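Side-chain contacts in chitinase (Paenibacillus sp. FPU-7, PDB 5GZT), which probably hydrolyses internal beta-1,4-linkages between N-acetylglucosamine units in chitin and chitodextrins, as an endo-acting chitinase with two glycosyl hydrolase family 18 regions: residues Gly353-Ala356 / Asn360-Val363; Phe301-Tyr306 / Tyr450-Ile455; Thr870-Ala875 / Arg923-Val928. One frame throughout, in Å; residues are numbered along the deposited sequence.

Contact 1: Gly353-Ala356 / Asn360-Val363; sequences GLKA and NLKV
Lys-355 stretches alongside the backbone of Leu-361 and carries the contact with its aliphatic stem rather than with its ammonium group. Its CG lies 4.3 Å from Leu-361 CB, and further out CE comes 3.4 Å from the carbonyl O of Leu-361. With CG anti to its own carbonyl carbon (chi1 -70°) and the rest of the chain extended, the lysine runs on past this oxygen until CE meets Val-363 CG2 at 4.0 Å; the two side chains cross obliquely. In the family 18 TIM barrel this is the alpha-beta loop from helix 344-352 into strand 362-368, whose first part is a short 3-10 segment. The ammonium group of Lys-355 makes a salt bridge with Asp-402 OD2, the same oxygen that accepts the backbone N-H of Val-363, just ahead of strand 403-407. On the apolar side the leucines meet at 4.2 Å, Leu-361 CD2 against Leu-354 CB. A chi1 of 172°, with CG opposite the backbone N, brings the CD2 methyl of Leu-361 against Leu-354, while CD1 packs on Phe-301, and both leucines also touch Leu-304 of the neighbouring strand.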
loop_
_atom_site.group_PDB
_atom_site.type_symbol
_atom_site.label_atom_id
_atom_site.label_comp_id
_atom_site.label_asym_id
_atom_site.label_seq_id
_atom_site.Cartn_x
_atom_site.Cartn_y
_atom_site.Cartn_z
ATOM N N GLY B 353 -0.971 -6.718 15.363
ATOM C CA GLY B 353 -1.144 -8.154 15.454
ATOM C C GLY B 353 -1.437 -8.827 14.135
ATOM O O GLY B 353 -1.281 -10.025 14.030
ATOM N N LEU B 354 -1.818 -8.061 13.107
ATOM C CA LEU B 354 -2.036 -8.630 11.770
ATOM C C LEU B 354 -0.744 -8.968 11.076
ATOM O O LEU B 354 -0.771 -9.677 10.064
ATOM C CB LEU B 354 -2.846 -7.689 10.856
ATOM C CG LEU B 354 -4.242 -7.352 11.354
ATOM C CD1 LEU B 354 -4.756 -6.216 10.495
ATOM C CD2 LEU B 354 -5.122 -8.585 11.327
ATOM N N LYS B 355 0.377 -8.504 11.626
ATOM C CA LYS B 355 1.700 -8.984 11.165
ATOM C C LYS B 355 1.881 -10.506 11.136
ATOM O O LYS B 355 2.608 -11.022 10.304
ATOM C CB LYS B 355 2.816 -8.328 11.938
ATOM C CG LYS B 355 2.949 -6.867 11.575
ATOM C CD LYS B 355 3.995 -6.135 12.397
ATOM C CE LYS B 355 3.890 -4.643 12.132
ATOM N NZ LYS B 355 5.150 -3.917 12.364
ATOM N N ALA B 356 1.234 -11.199 12.060
ATOM C CA ALA B 356 1.208 -12.651 12.064
ATOM C C ALA B 356 0.747 -13.153 10.702
ATOM O O ALA B 356 1.297 -14.125 10.219
ATOM C CB ALA B 356 0.283 -13.181 13.186
ATOM N N ASN B 360 5.629 -8.974 6.456
ATOM C CA ASN B 360 6.195 -7.749 5.854
ATOM C C ASN B 360 5.436 -6.475 6.074
ATOM O O ASN B 360 5.893 -5.397 5.633
ATOM C CB ASN B 360 6.342 -7.930 4.361
ATOM C CG ASN B 360 7.535 -8.763 4.033
ATOM O OD1 ASN B 360 8.664 -8.280 4.043
ATOM N ND2 ASN B 360 7.307 -10.016 3.808
ATOM N N LEU B 361 4.256 -6.588 6.686
ATOM C CA LEU B 361 3.333 -5.457 6.841
ATOM C C LEU B 361 3.970 -4.407 7.673
ATOM O O LEU B 361 4.457 -4.755 8.739
ATOM C CB LEU B 361 2.037 -5.905 7.524
ATOM C CG LEU B 361 1.090 -4.749 7.916
ATOM C CD1 LEU B 361 0.517 -4.129 6.632
ATOM C CD2 LEU B 361 -0.012 -5.291 8.831
ATOM N N LYS B 362 4.024 -3.165 7.183
ATOM C CA LYS B 362 4.345 -1.981 7.985
ATOM C C LYS B 362 3.079 -1.256 8.468
ATOM O O LYS B 362 2.100 -1.130 7.713
ATOM C CB LYS B 362 5.257 -1.006 7.235
ATOM C CG LYS B 362 6.721 -1.433 7.356
ATOM C CD LYS B 362 7.659 -0.724 6.411
ATOM C CE LYS B 362 8.982 -1.510 6.311
ATOM N NZ LYS B 362 9.806 -1.395 7.539
ATOM N N VAL B 363 3.088 -0.809 9.729
ATOM C CA VAL B 363 1.991 -0.059 10.275
ATOM C C VAL B 363 2.476 1.280 10.672
ATOM O O VAL B 363 3.369 1.355 11.482
ATOM C CB VAL B 363 1.345 -0.749 11.496
ATOM C CG1 VAL B 363 0.148 0.069 11.980
ATOM C CG2 VAL B 363 0.904 -2.191 11.209
#

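Contact 2: Phe301-Tyr306 / Tyr450-Ile455; sequences FTHLYY and YYELAI
His-303 and Glu-452 meet inside the family 18 TIM barrel, each the first residue of its parallel strand, at the end of the barrel remote from the C-terminal strand ends where TIM-barrel active sites lie. Strands 303-312 and 452-457 are not neighbours: strands 362-368 and 403-407 come between them around the barrel wall, and the CA atoms of His-303 and Glu-452 are 10.7 Å apart. Side chains alone bridge that gap.

The polar part is a histidine-carboxylate hydrogen bond. NE2 of His-303 donates to OE2 of Glu-452 over 2.9 Å, nearly straight at 171°. The oxygen lies in the plane of the imidazole, at its edge, and is met on its syn side, though the nitrogen stands 27° out of the carboxylate plane; the ring and carboxylate planes are turned 25° against each other. Glu-452 reaches this position because its chain is extended beyond CG, pointing its carboxylate straight at the oncoming ring. The rotation of the imidazole is fixed from its other nitrogen too, since ND1 of His-303 is hydrogen-bonded to OG1 of Thr-302 at 2.8 Å. The second carboxylate oxygen, OE1, is hydrogen-bonded to the hydroxyl of Tyr-478, which also pairs with Tyr-305 OH.

Replacing Glu-452 with an alanine would probably leave the buried His-303 NE2 without its acceptor and the Tyr-478 hydroxyl short of one partner.

The van der Waals part lies two residues further along both strands. Leu-364 of the intervening strand touches His-303, Tyr-305 and Glu-452, and Tyr-305 stacks edge-to-face with Tyr-282. Across the barrel, the phenol of Tyr-305 comes end-on to a methyl group, its OH 3.5 Å from Ala-454 CB.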
loop_
_atom_site.group_PDB
_atom_site.type_symbol
_atom_site.label_atom_id
_atom_site.label_comp_id
_atom_site.label_asym_id
_atom_site.label_seq_id
_atom_site.Cartn_x
_atom_site.Cartn_y
_atom_site.Cartn_z
ATOM N N PHE B 301 -2.182 -5.822 1.218
ATOM C CA PHE B 301 -1.570 -4.526 1.210
ATOM C C PHE B 301 -0.240 -4.606 1.894
ATOM O O PHE B 301 0.050 -5.594 2.547
ATOM C CB PHE B 301 -2.471 -3.451 1.831
ATOM C CG PHE B 301 -3.059 -3.775 3.185
ATOM C CD1 PHE B 301 -2.299 -3.688 4.350
ATOM C CD2 PHE B 301 -4.424 -4.009 3.321
ATOM C CE1 PHE B 301 -2.881 -3.955 5.601
ATOM C CE2 PHE B 301 -5.023 -4.290 4.531
ATOM C CZ PHE B 301 -4.258 -4.262 5.697
ATOM N N THR B 302 0.557 -3.569 1.760
ATOM C CA THR B 302 1.915 -3.593 2.314
ATOM C C THR B 302 2.070 -2.678 3.484
ATOM O O THR B 302 2.983 -2.896 4.332
ATOM C CB THR B 302 2.980 -3.205 1.274
ATOM O OG1 THR B 302 2.771 -1.853 0.857
ATOM C CG2 THR B 302 2.885 -4.110 0.111
ATOM N N HIS B 303 1.224 -1.663 3.544
ATOM C CA HIS B 303 1.259 -0.662 4.608
ATOM C C HIS B 303 -0.146 -0.409 5.117
ATOM O O HIS B 303 -1.074 -0.327 4.334
ATOM C CB HIS B 303 1.760 0.664 4.118
ATOM C CG HIS B 303 3.209 0.703 3.759
ATOM N ND1 HIS B 303 3.775 -0.113 2.800
ATOM C CD2 HIS B 303 4.196 1.544 4.162
ATOM C CE1 HIS B 303 5.045 0.208 2.650
ATOM N NE2 HIS B 303 5.337 1.173 3.497
ATOM N N LEU B 304 -0.279 -0.211 6.418
ATOM C CA LEU B 304 -1.545 0.075 7.078
ATOM C C LEU B 304 -1.316 1.385 7.825
ATOM O O LEU B 304 -0.360 1.498 8.595
ATOM C CB LEU B 304 -1.895 -1.134 7.902
ATOM C CG LEU B 304 -2.822 -1.297 9.122
ATOM C CD1 LEU B 304 -3.661 -0.077 9.389
ATOM C CD2 LEU B 304 -3.578 -2.618 9.067
ATOM N N TYR B 305 -2.083 2.411 7.483
ATOM C CA TYR B 305 -2.013 3.732 8.150
ATOM C C TYR B 305 -3.184 3.832 9.139
ATOM O O TYR B 305 -4.404 3.766 8.730
ATOM C CB TYR B 305 -2.140 4.924 7.172
ATOM C CG TYR B 305 -0.921 5.299 6.410
ATOM C CD1 TYR B 305 0.127 4.399 6.238
ATOM C CD2 TYR B 305 -0.783 6.578 5.867
ATOM C CE1 TYR B 305 1.264 4.778 5.569
ATOM C CE2 TYR B 305 0.356 6.947 5.192
ATOM C CZ TYR B 305 1.381 6.051 5.074
ATOM O OH TYR B 305 2.549 6.327 4.368
ATOM N N TYR B 306 -2.857 4.017 10.437
ATOM C CA TYR B 306 -3.894 4.202 11.459
ATOM C C TYR B 306 -4.303 5.640 11.409
ATOM O O TYR B 306 -3.499 6.549 11.642
ATOM C CB TYR B 306 -3.422 3.806 12.859
ATOM C CG TYR B 306 -4.529 3.771 13.912
ATOM C CD1 TYR B 306 -5.478 2.780 13.891
ATOM C CD2 TYR B 306 -4.610 4.727 14.899
ATOM C CE1 TYR B 306 -6.489 2.731 14.841
ATOM C CE2 TYR B 306 -5.596 4.677 15.879
ATOM C CZ TYR B 306 -6.544 3.687 15.834
ATOM O OH TYR B 306 -7.513 3.614 16.799
ATOM N N TYR B 450 15.048 0.616 10.359
ATOM C CA TYR B 450 14.711 1.807 9.533
ATOM C C TYR B 450 13.226 2.241 9.657
ATOM O O TYR B 450 12.340 1.390 9.698
ATOM C CB TYR B 450 15.045 1.536 8.060
ATOM C CG TYR B 450 14.705 2.738 7.217
ATOM C CD1 TYR B 450 15.500 3.899 7.270
ATOM C CD2 TYR B 450 13.556 2.741 6.414
ATOM C CE1 TYR B 450 15.204 5.035 6.515
ATOM C CE2 TYR B 450 13.242 3.867 5.656
ATOM C CZ TYR B 450 14.031 5.014 5.690
ATOM O OH TYR B 450 13.627 6.159 4.952
ATOM N N TYR B 451 12.990 3.537 9.777
ATOM C CA TYR B 451 11.649 4.154 9.986
ATOM C C TYR B 451 11.299 5.023 8.774
ATOM O O TYR B 451 12.126 5.830 8.322
ATOM C CB TYR B 451 11.572 5.048 11.265
ATOM C CG TYR B 451 12.031 4.301 12.520
ATOM C CD1 TYR B 451 11.422 3.104 12.879
ATOM C CD2 TYR B 451 13.131 4.760 13.303
ATOM C CE1 TYR B 451 11.856 2.379 13.986
ATOM C CE2 TYR B 451 13.601 4.026 14.429
ATOM C CZ TYR B 451 12.964 2.837 14.759
ATOM O OH TYR B 451 13.315 2.067 15.837
ATOM N N GLU B 452 10.053 4.899 8.308
ATOM C CA GLU B 452 9.528 5.685 7.189
ATOM C C GLU B 452 8.993 7.028 7.649
ATOM O O GLU B 452 8.465 7.155 8.730
ATOM C CB GLU B 452 8.399 4.922 6.474
ATOM C CG GLU B 452 8.792 3.714 5.655
ATOM C CD GLU B 452 7.657 3.247 4.684
ATOM O OE1 GLU B 452 6.483 3.576 4.952
ATOM O OE2 GLU B 452 7.924 2.536 3.663
ATOM N N LEU B 453 9.137 8.034 6.820
ATOM C CA LEU B 453 8.463 9.296 7.005
ATOM C C LEU B 453 7.754 9.650 5.700
ATOM O O LEU B 453 8.359 9.607 4.611
ATOM C CB LEU B 453 9.432 10.406 7.331
ATOM C CG LEU B 453 8.789 11.739 7.630
ATOM C CD1 LEU B 453 7.986 11.719 8.937
ATOM C CD2 LEU B 453 9.848 12.799 7.692
ATOM N N ALA B 454 6.473 10.014 5.799
ATOM C CA ALA B 454 5.623 10.235 4.613
ATOM C C ALA B 454 4.610 11.278 4.920
ATOM O O ALA B 454 4.389 11.610 6.091
ATOM C CB ALA B 454 4.961 8.913 4.157
ATOM N N ILE B 455 4.039 11.865 3.881
ATOM C CA ILE B 455 2.916 12.738 4.031
ATOM C C ILE B 455 1.777 12.351 3.097
ATOM O O ILE B 455 2.008 11.660 2.090
ATOM C CB ILE B 455 3.268 14.217 3.765
ATOM C CG1 ILE B 455 3.620 14.486 2.294
ATOM C CG2 ILE B 455 4.386 14.625 4.725
ATOM C CD1 ILE B 455 3.768 15.959 1.971
#

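Contact 3: Thr870-Ala875 / Arg923-Val928; sequences TREELA and REKLDV
Two helices of the outer layer of the second family 18 TIM barrel, 868-884 and 911-933, are joined here by Lys-925, which touches both Ala-875 and Glu-872. They follow the successive barrel strands 848-854 and 889-893. The backbones come nearest at Ala-875 and Lys-925, with CA atoms 7.3 Å apart, close enough for the small alanine to bear against the lysine stem: Ala-875 CB sits 3.6 Å from Lys-925 CD. Ala-875 also packs on Phe-922, while Lys-925 lies against Ile-879, one turn further along the facing helix.

Beyond the alanine, Lys-925 bends at its last torsion (chi4 -69°), which swings the ammonium group to Glu-872, a helical turn before Ala-875. Glu-872 folds to meet it, its own chain bent at chi2 (80°), and the two side chains cross at about a right angle. The resulting salt bridge is forked, NZ of Lys-925 standing 2.9 Å from OE1 and 3.0 Å from OE2 of Glu-872; as hydrogen bonds both are weak, so the pairing probably rests largely on charge. Within helix 868-884, Asn-876 ND2 gives a further hydrogen bond to Glu-872 OE2.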
loop_
_atom_site.group_PDB
_atom_site.type_symbol
_atom_site.label_atom_id
_atom_site.label_comp_id
_atom_site.label_asym_id
_atom_site.label_seq_id
_atom_site.Cartn_x
_atom_site.Cartn_y
_atom_site.Cartn_z
ATOM N N THR B 870 -5.034 -56.318 -11.987
ATOM C CA THR B 870 -5.587 -56.154 -10.610
ATOM C C THR B 870 -6.881 -55.333 -10.640
ATOM O O THR B 870 -7.822 -55.586 -9.859
ATOM C CB THR B 870 -4.579 -55.528 -9.680
ATOM O OG1 THR B 870 -4.070 -54.327 -10.239
ATOM C CG2 THR B 870 -3.380 -56.484 -9.483
ATOM N N ARG B 871 -6.944 -54.372 -11.550
ATOM C CA ARG B 871 -8.149 -53.500 -11.695
ATOM C C ARG B 871 -9.341 -54.358 -12.123
ATOM O O ARG B 871 -10.411 -54.306 -11.532
ATOM C CB ARG B 871 -7.863 -52.373 -12.735
ATOM C CG ARG B 871 -6.819 -51.439 -12.216
ATOM C CD ARG B 871 -6.675 -50.154 -12.934
ATOM N NE ARG B 871 -6.033 -50.265 -14.221
ATOM C CZ ARG B 871 -4.749 -50.019 -14.517
ATOM N NH1 ARG B 871 -3.891 -49.692 -13.638
ATOM N NH2 ARG B 871 -4.347 -50.089 -15.791
ATOM N N GLU B 872 -9.091 -55.197 -13.118
ATOM C CA GLU B 872 -10.009 -56.175 -13.607
ATOM C C GLU B 872 -10.541 -57.082 -12.501
ATOM O O GLU B 872 -11.771 -57.242 -12.324
ATOM C CB GLU B 872 -9.325 -56.971 -14.755
ATOM C CG GLU B 872 -10.127 -58.144 -15.301
ATOM C CD GLU B 872 -11.183 -57.679 -16.279
ATOM O OE1 GLU B 872 -11.048 -56.497 -16.754
ATOM O OE2 GLU B 872 -12.103 -58.510 -16.557
ATOM N N GLU B 873 -9.629 -57.641 -11.730
ATOM C CA GLU B 873 -10.044 -58.514 -10.673
ATOM C C GLU B 873 -10.883 -57.792 -9.577
ATOM O O GLU B 873 -11.935 -58.297 -9.127
ATOM C CB GLU B 873 -8.787 -59.121 -10.032
ATOM C CG GLU B 873 -9.145 -60.132 -9.005
ATOM C CD GLU B 873 -7.917 -60.778 -8.361
ATOM O OE1 GLU B 873 -6.767 -60.224 -8.443
ATOM O OE2 GLU B 873 -8.189 -61.862 -7.775
ATOM N N LEU B 874 -10.452 -56.615 -9.173
ATOM C CA LEU B 874 -11.192 -55.859 -8.163
ATOM C C LEU B 874 -12.579 -55.479 -8.748
ATOM O O LEU B 874 -13.616 -55.653 -8.099
ATOM C CB LEU B 874 -10.418 -54.599 -7.669
ATOM C CG LEU B 874 -11.221 -53.879 -6.550
ATOM C CD1 LEU B 874 -11.064 -54.638 -5.273
ATOM C CD2 LEU B 874 -10.822 -52.424 -6.323
ATOM N N ALA B 875 -12.606 -55.056 -10.001
ATOM C CA ALA B 875 -13.855 -54.589 -10.589
ATOM C C ALA B 875 -14.869 -55.706 -10.683
ATOM O O ALA B 875 -16.017 -55.590 -10.258
ATOM C CB ALA B 875 -13.588 -53.938 -11.938
ATOM N N ARG B 923 -16.412 -47.991 -14.633
ATOM C CA ARG B 923 -17.531 -47.445 -15.456
ATOM C C ARG B 923 -17.793 -48.295 -16.666
ATOM O O ARG B 923 -18.959 -48.611 -16.952
ATOM C CB ARG B 923 -17.276 -46.024 -15.878
ATOM C CG ARG B 923 -18.362 -45.309 -16.692
ATOM C CD ARG B 923 -19.790 -45.937 -16.715
ATOM N NE ARG B 923 -20.513 -45.851 -15.587
ATOM C CZ ARG B 923 -21.628 -46.417 -15.150
ATOM N NH1 ARG B 923 -22.396 -47.403 -15.589
ATOM N NH2 ARG B 923 -21.969 -45.861 -13.963
ATOM N N GLU B 924 -16.735 -48.772 -17.318
ATOM C CA GLU B 924 -16.942 -49.715 -18.414
ATOM C C GLU B 924 -17.677 -50.973 -17.969
ATOM O O GLU B 924 -18.666 -51.383 -18.573
ATOM C CB GLU B 924 -15.593 -50.059 -19.065
ATOM C CG GLU B 924 -15.699 -51.091 -20.143
ATOM C CD GLU B 924 -14.343 -51.396 -20.819
ATOM O OE1 GLU B 924 -13.375 -51.812 -20.195
ATOM O OE2 GLU B 924 -14.274 -51.209 -21.978
ATOM N N LYS B 925 -17.242 -51.586 -16.905
ATOM C CA LYS B 925 -17.900 -52.805 -16.442
ATOM C C LYS B 925 -19.319 -52.572 -16.028
ATOM O O LYS B 925 -20.121 -53.417 -16.186
ATOM C CB LYS B 925 -17.135 -53.414 -15.296
ATOM C CG LYS B 925 -15.795 -53.901 -15.849
ATOM C CD LYS B 925 -15.156 -54.972 -15.057
ATOM C CE LYS B 925 -13.834 -55.362 -15.672
ATOM N NZ LYS B 925 -13.886 -56.074 -16.988
ATOM N N LEU B 926 -19.612 -51.417 -15.424
ATOM C CA LEU B 926 -20.966 -51.181 -14.965
ATOM C C LEU B 926 -21.863 -50.834 -16.156
ATOM O O LEU B 926 -23.054 -51.086 -16.110
ATOM C CB LEU B 926 -21.021 -50.063 -13.908
ATOM C CG LEU B 926 -20.511 -50.473 -12.525
ATOM C CD1 LEU B 926 -20.407 -49.246 -11.634
ATOM C CD2 LEU B 926 -21.375 -51.524 -11.877
ATOM N N ASP B 927 -21.311 -50.208 -17.202
ATOM C CA ASP B 927 -22.083 -50.144 -18.485
ATOM C C ASP B 927 -22.474 -51.531 -18.976
ATOM O O ASP B 927 -23.579 -51.735 -19.479
ATOM C CB ASP B 927 -21.299 -49.422 -19.581
ATOM C CG ASP B 927 -21.097 -47.901 -19.263
ATOM O OD1 ASP B 927 -21.698 -47.400 -18.306
ATOM O OD2 ASP B 927 -20.324 -47.284 -19.981
ATOM N N VAL B 928 -21.519 -52.439 -18.958
ATOM C CA VAL B 928 -21.778 -53.848 -19.368
ATOM C C VAL B 928 -22.881 -54.427 -18.508
ATOM O O VAL B 928 -23.939 -54.862 -19.015
ATOM C CB VAL B 928 -20.483 -54.676 -19.332
ATOM C CG1 VAL B 928 -20.704 -56.201 -19.468
ATOM C CG2 VAL B 928 -19.569 -54.236 -20.412
#

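From the N terminus, the chain opens contact 2 at Phe-301, passes through helix 344-352, and then makes contact 1 as a tight turn into strand 362-368. Contact 2 closes only at Tyr-450-Ile-455, so the local turn falls wholly within the long loop. The two adjoin, their centres 11 Å apart: strands 303-312 and 362-368 are neighbours, and Lys-362 N and O pair with Thr-302 O and Leu-304 N. Contact 1 ties the chain after helix 344-352 to strand 362-368; contact 2 spans the barrel interior. Contact 3 follows in series, closing a loop around strand 889-893 and joining two helices of the second family 18 barrel, its centre about 55 Å from that of contact 1.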